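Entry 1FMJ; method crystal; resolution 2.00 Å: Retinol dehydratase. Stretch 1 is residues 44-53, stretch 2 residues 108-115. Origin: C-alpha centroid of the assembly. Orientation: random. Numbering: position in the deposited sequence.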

ATOM      1  N   MET A  44      -2.820  -1.247 -13.144  1.00 22.25           N
ATOM      2  CA  MET A  44      -2.512   0.161 -13.281  1.00 21.75           C
ATOM      3  C   MET A  44      -1.188   0.500 -12.590  1.00 21.62           C
ATOM      4  O   MET A  44      -1.094   0.455 -11.362  1.00 20.87           O
ATOM      5  CB  MET A  44      -3.643   0.994 -12.676  1.00 22.88           C
ATOM      6  CG  MET A  44      -4.910   1.043 -13.510  1.00 21.49           C
ATOM      7  SD  MET A  44      -4.663   1.932 -15.054  1.00 25.78           S
ATOM      8  CE  MET A  44      -5.069   3.619 -14.557  1.00 22.88           C
ATOM      9  N   VAL A  45      -0.162   0.833 -13.369  1.00 20.33           N
ATOM     10  CA  VAL A  45       1.113   1.196 -12.766  1.00 20.58           C
ATOM     11  C   VAL A  45       1.589   2.536 -13.288  1.00 21.41           C
ATOM     12  O   VAL A  45       1.414   2.861 -14.468  1.00 22.38           O
ATOM     13  CB  VAL A  45       2.224   0.116 -13.009  1.00 19.58           C
ATOM     14  CG1 VAL A  45       1.776  -1.231 -12.451  1.00 18.81           C
ATOM     15  CG2 VAL A  45       2.545  -0.006 -14.483  1.00 18.74           C
ATOM     16  N   TYR A  46       2.166   3.334 -12.395  1.00 22.84           N
ATOM     17  CA  TYR A  46       2.692   4.632 -12.784  1.00 23.15           C
ATOM     18  C   TYR A  46       3.781   4.349 -13.815  1.00 23.93           C
ATOM     19  O   TYR A  46       4.617   3.470 -13.611  1.00 22.17           O
ATOM     20  CB  TYR A  46       3.264   5.358 -11.562  1.00 23.84           C
ATOM     21  CG  TYR A  46       2.208   6.063 -10.731  1.00 23.35           C
ATOM     22  CD1 TYR A  46       1.938   5.667  -9.423  1.00 23.45           C
ATOM     23  CD2 TYR A  46       1.490   7.131 -11.256  1.00 23.29           C
ATOM     24  CE1 TYR A  46       0.975   6.324  -8.657  1.00 23.80           C
ATOM     25  CE2 TYR A  46       0.530   7.796 -10.503  1.00 24.66           C
ATOM     26  CZ  TYR A  46       0.279   7.389  -9.205  1.00 23.75           C
ATOM     27  OH  TYR A  46      -0.658   8.060  -8.463  1.00 22.69           O
ATOM     28  N   ARG A  47       3.764   5.095 -14.919  1.00 23.98           N
ATOM     29  CA  ARG A  47       4.721   4.898 -16.003  1.00 25.98           C
ATOM     30  C   ARG A  47       6.169   4.636 -15.571  1.00 25.33           C
ATOM     31  O   ARG A  47       6.806   3.718 -16.074  1.00 25.04           O
ATOM     32  CB  ARG A  47       4.667   6.081 -16.974  1.00 27.74           C
ATOM     33  CG  ARG A  47       5.273   5.771 -18.328  1.00 32.66           C
ATOM     34  CD  ARG A  47       5.216   6.973 -19.266  1.00 34.95           C
ATOM     35  NE  ARG A  47       5.538   6.586 -20.636  1.00 38.75           N
ATOM     36  CZ  ARG A  47       4.749   5.842 -21.407  1.00 39.61           C
ATOM     37  NH1 ARG A  47       3.585   5.408 -20.946  1.00 39.79           N
ATOM     38  NH2 ARG A  47       5.126   5.528 -22.641  1.00 40.61           N
ATOM     39  N   PRO A  48       6.710   5.442 -14.641  1.00 24.83           N
ATOM     40  CA  PRO A  48       8.088   5.242 -14.179  1.00 24.44           C
ATOM     41  C   PRO A  48       8.373   3.824 -13.680  1.00 23.66           C
ATOM     42  O   PRO A  48       9.528   3.454 -13.451  1.00 24.12           O
ATOM     43  CB  PRO A  48       8.224   6.275 -13.064  1.00 23.76           C
ATOM     44  CG  PRO A  48       7.390   7.386 -13.555  1.00 24.43           C
ATOM     45  CD  PRO A  48       6.147   6.669 -14.051  1.00 24.44           C
ATOM     46  N   TYR A  49       7.326   3.030 -13.501  1.00 23.48           N
ATOM     47  CA  TYR A  49       7.515   1.669 -13.021  1.00 23.05           C
ATOM     48  C   TYR A  49       8.253   0.811 -14.039  1.00 23.55           C
ATOM     49  O   TYR A  49       9.110  -0.001 -13.680  1.00 23.44           O
ATOM     50  CB  TYR A  49       6.173   1.009 -12.704  1.00 22.26           C
ATOM     51  CG  TYR A  49       6.346  -0.362 -12.110  1.00 19.65           C
ATOM     52  CD1 TYR A  49       6.770  -0.519 -10.791  1.00 20.14           C
ATOM     53  CD2 TYR A  49       6.172  -1.509 -12.884  1.00 21.03           C
ATOM     54  CE1 TYR A  49       7.024  -1.778 -10.257  1.00 18.05           C
ATOM     55  CE2 TYR A  49       6.425  -2.788 -12.353  1.00 18.60           C
ATOM     56  CZ  TYR A  49       6.854  -2.909 -11.043  1.00 18.58           C
ATOM     57  OH  TYR A  49       7.150  -4.155 -10.522  1.00 16.40           O
ATOM     58  N   LEU A  50       7.925   1.010 -15.311  1.00 24.90           N
ATOM     59  CA  LEU A  50       8.507   0.235 -16.399  1.00 25.20           C
ATOM     60  C   LEU A  50      10.032   0.188 -16.470  1.00 26.64           C
ATOM     61  O   LEU A  50      10.591  -0.744 -17.041  1.00 27.83           O
ATOM     62  CB  LEU A  50       7.943   0.725 -17.738  1.00 25.38           C
ATOM     63  CG  LEU A  50       6.428   0.602 -17.948  1.00 25.42           C
ATOM     64  CD1 LEU A  50       6.023   1.325 -19.225  1.00 26.25           C
ATOM     65  CD2 LEU A  50       6.023  -0.858 -18.018  1.00 23.30           C
ATOM     66  N   LYS A  51      10.717   1.181 -15.913  1.00 27.09           N
ATOM     67  CA  LYS A  51      12.178   1.170 -15.955  1.00 27.55           C
ATOM     68  C   LYS A  51      12.777   0.158 -14.967  1.00 26.88           C
ATOM     69  O   LYS A  51      13.949  -0.198 -15.067  1.00 26.60           O
ATOM     70  CB  LYS A  51      12.727   2.577 -15.672  1.00 28.31           C
ATOM     71  CG  LYS A  51      12.357   3.127 -14.302  1.00 31.01           C
ATOM     72  CD  LYS A  51      12.738   4.596 -14.126  1.00 32.37           C
ATOM     73  CE  LYS A  51      12.369   5.076 -12.720  1.00 33.23           C
ATOM     74  NZ  LYS A  51      12.617   6.528 -12.502  1.00 34.06           N
ATOM     75  N   ASP A  52      11.967  -0.328 -14.029  1.00 27.60           N
ATOM     76  CA  ASP A  52      12.462  -1.273 -13.026  1.00 26.37           C
ATOM     77  C   ASP A  52      11.623  -2.552 -12.918  1.00 26.43           C
ATOM     78  O   ASP A  52      11.887  -3.402 -12.064  1.00 27.44           O
ATOM     79  CB  ASP A  52      12.523  -0.552 -11.672  1.00 26.11           C
ATOM     80  CG  ASP A  52      13.354  -1.292 -10.633  1.00 26.47           C
ATOM     81  OD1 ASP A  52      14.444  -1.785 -10.975  1.00 27.06           O
ATOM     82  OD2 ASP A  52      12.932  -1.357  -9.462  1.00 27.44           O
ATOM     83  N   ALA A  53      10.628  -2.703 -13.787  1.00 25.91           N
ATOM     84  CA  ALA A  53       9.748  -3.878 -13.745  1.00 25.71           C
ATOM     85  C   ALA A  53      10.464  -5.223 -13.892  1.00 25.19           C
ATOM     86  O   ALA A  53      10.217  -6.152 -13.123  1.00 24.74           O
ATOM     87  CB  ALA A  53       8.655  -3.751 -14.804  1.00 24.58           C
ATOM     88  N   GLY A 108       7.535   2.273  -4.086  1.00 15.99           N
ATOM     89  CA  GLY A 108       7.352   3.687  -3.803  1.00 16.78           C
ATOM     90  C   GLY A 108       7.868   4.633  -4.884  1.00 17.22           C
ATOM     91  O   GLY A 108       7.245   5.648  -5.206  1.00 17.39           O
ATOM     92  N   PHE A 109       9.012   4.300  -5.463  1.00 16.98           N
ATOM     93  CA  PHE A 109       9.612   5.150  -6.482  1.00 18.02           C
ATOM     94  C   PHE A 109       8.720   5.470  -7.670  1.00 17.87           C
ATOM     95  O   PHE A 109       8.735   6.591  -8.162  1.00 18.81           O
ATOM     96  CB  PHE A 109      10.875   4.494  -7.014  1.00 16.74           C
ATOM     97  CG  PHE A 109      10.602   3.349  -7.937  1.00 17.03           C
ATOM     98  CD1 PHE A 109      10.628   3.532  -9.316  1.00 15.92           C
ATOM     99  CD2 PHE A 109      10.272   2.101  -7.431  1.00 16.85           C
ATOM    100  CE1 PHE A 109      10.325   2.484 -10.173  1.00 16.97           C
ATOM    101  CE2 PHE A 109       9.965   1.047  -8.285  1.00 18.29           C
ATOM    102  CZ  PHE A 109       9.994   1.243  -9.661  1.00 18.34           C
ATOM    103  N   MET A 110       7.941   4.492  -8.126  1.00 18.57           N
ATOM    104  CA  MET A 110       7.116   4.676  -9.329  1.00 19.05           C
ATOM    105  C   MET A 110       6.216   5.906  -9.420  1.00 19.09           C
ATOM    106  O   MET A 110       5.879   6.347 -10.524  1.00 18.45           O
ATOM    107  CB  MET A 110       6.275   3.420  -9.601  1.00 19.97           C
ATOM    108  CG  MET A 110       4.931   3.357  -8.879  1.00 20.19           C
ATOM    109  SD  MET A 110       3.867   2.065  -9.579  1.00 19.63           S
ATOM    110  CE  MET A 110       2.658   1.826  -8.244  1.00 21.17           C
ATOM    111  N   ILE A 111       5.830   6.481  -8.289  1.00 18.31           N
ATOM    112  CA  ILE A 111       4.946   7.640  -8.343  1.00 18.11           C
ATOM    113  C   ILE A 111       5.684   8.886  -8.806  1.00 18.48           C
ATOM    114  O   ILE A 111       5.069   9.903  -9.122  1.00 18.45           O
ATOM    115  CB  ILE A 111       4.291   7.909  -6.964  1.00 17.34           C
ATOM    116  CG1 ILE A 111       3.143   8.905  -7.115  1.00 16.90           C
ATOM    117  CG2 ILE A 111       5.324   8.424  -5.984  1.00 16.22           C
ATOM    118  CD1 ILE A 111       2.255   8.996  -5.886  1.00 18.50           C
ATOM    119  N   TYR A 112       7.005   8.796  -8.875  1.00 19.48           N
ATOM    120  CA  TYR A 112       7.818   9.942  -9.285  1.00 21.05           C
ATOM    121  C   TYR A 112       8.486   9.781 -10.640  1.00 20.93           C
ATOM    122  O   TYR A 112       9.119   8.770 -10.905  1.00 22.28           O
ATOM    123  CB  TYR A 112       8.893  10.214  -8.232  1.00 20.15           C
ATOM    124  CG  TYR A 112       9.788  11.396  -8.557  1.00 21.07           C
ATOM    125  CD1 TYR A 112       9.254  12.680  -8.682  1.00 20.04           C
ATOM    126  CD2 TYR A 112      11.169  11.234  -8.708  1.00 19.70           C
ATOM    127  CE1 TYR A 112      10.070  13.779  -8.943  1.00 21.03           C
ATOM    128  CE2 TYR A 112      11.997  12.328  -8.975  1.00 21.69           C
ATOM    129  CZ  TYR A 112      11.438  13.597  -9.091  1.00 21.81           C
ATOM    130  OH  TYR A 112      12.227  14.685  -9.366  1.00 22.12           O
ATOM    131  N   ASP A 113       8.362  10.803 -11.479  1.00 22.68           N
ATOM    132  CA  ASP A 113       8.957  10.812 -12.816  1.00 23.64           C
ATOM    133  C   ASP A 113       9.979  11.957 -12.887  1.00 24.17           C
ATOM    134  O   ASP A 113       9.605  13.110 -13.078  1.00 24.70           O
ATOM    135  CB  ASP A 113       7.847  11.028 -13.847  1.00 23.95           C
ATOM    136  CG  ASP A 113       8.327  10.886 -15.276  1.00 24.98           C
ATOM    137  OD1 ASP A 113       7.458  10.822 -16.169  1.00 25.23           O
ATOM    138  OD2 ASP A 113       9.553  10.845 -15.514  1.00 24.98           O
ATOM    139  N   PRO A 114      11.282  11.649 -12.742  1.00 24.32           N
ATOM    140  CA  PRO A 114      12.347  12.665 -12.784  1.00 25.40           C
ATOM    141  C   PRO A 114      12.240  13.648 -13.949  1.00 26.19           C
ATOM    142  O   PRO A 114      12.536  14.841 -13.807  1.00 26.73           O
ATOM    143  CB  PRO A 114      13.622  11.826 -12.854  1.00 25.23           C
ATOM    144  CG  PRO A 114      13.254  10.596 -12.091  1.00 24.44           C
ATOM    145  CD  PRO A 114      11.859  10.300 -12.609  1.00 24.43           C
ATOM    146  N   GLU A 115      11.811  13.136 -15.095  1.00 26.96           N
ATOM    147  CA  GLU A 115      11.659  13.941 -16.299  1.00 27.97           C
ATOM    148  C   GLU A 115      10.669  15.086 -16.085  1.00 28.20           C
ATOM    149  O   GLU A 115      10.677  16.072 -16.825  1.00 28.73           O
ATOM    150  CB  GLU A 115      11.190  13.041 -17.454  1.00 29.37           C
ATOM    151  CG  GLU A 115      11.253  13.682 -18.840  1.00 31.67           C
ATOM    152  CD  GLU A 115      10.999  12.685 -19.974  1.00 32.40           C
ATOM    153  OE1 GLU A 115      11.017  13.107 -21.148  1.00 32.97           O
ATOM    154  OE2 GLU A 115      10.783  11.485 -19.695  1.00 32.54           O
TER
HETATM  155  O   HOH W   1      11.474   7.440  -9.762  1.00 21.83           O

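The one direct hydrogen bond between these stretches ends on sulfur: Tyr-46 N donates to Met-110 SD at 3.5 Å, a weak bond, as befits a large and diffuse acceptor. Methionine suits this place because its flexible, unbranched chain, t at chi2 and chi3, carries the sulfur between the two tyrosines. There SD lies 5.0 Å from the centroid of the Tyr-49 ring, approached obliquely, and 5.4 Å from that of Tyr-46, at the ring edge. Backbones also come close here, and Tyr-49 CB packs 3.9 Å from Met-110 CB. One face of the Tyr-46 ring receives Ile-111, whose CG1 sits 3.7 Å from Tyr-46 CE1 in a CH-pi contact; the flat aromatic face offers pi electrons to the C-H bonds of such an aliphatic branch.

Pro-48, a compact and rigid ring, fits closely against backbone: its CB is 3.4 Å from Tyr-112 O, while its CG meets Asp-113 CB at 3.7 Å. The flat Phe-109 ring offers CZ to Tyr-49 CD1 at 3.8 Å and to Asp-52 CB at 3.7 Å.

Lys-51 is exposed, and its long chain passes the Phe-109 edge, with CE 4.1 Å from CD1 of that ring. Its charged end reaches water 1, which accepts from Lys-51 NZ at 3.1 Å and lies 2.9 Å from Tyr-112 O, within reach of a bond to it, linking the two stretches through a shared water.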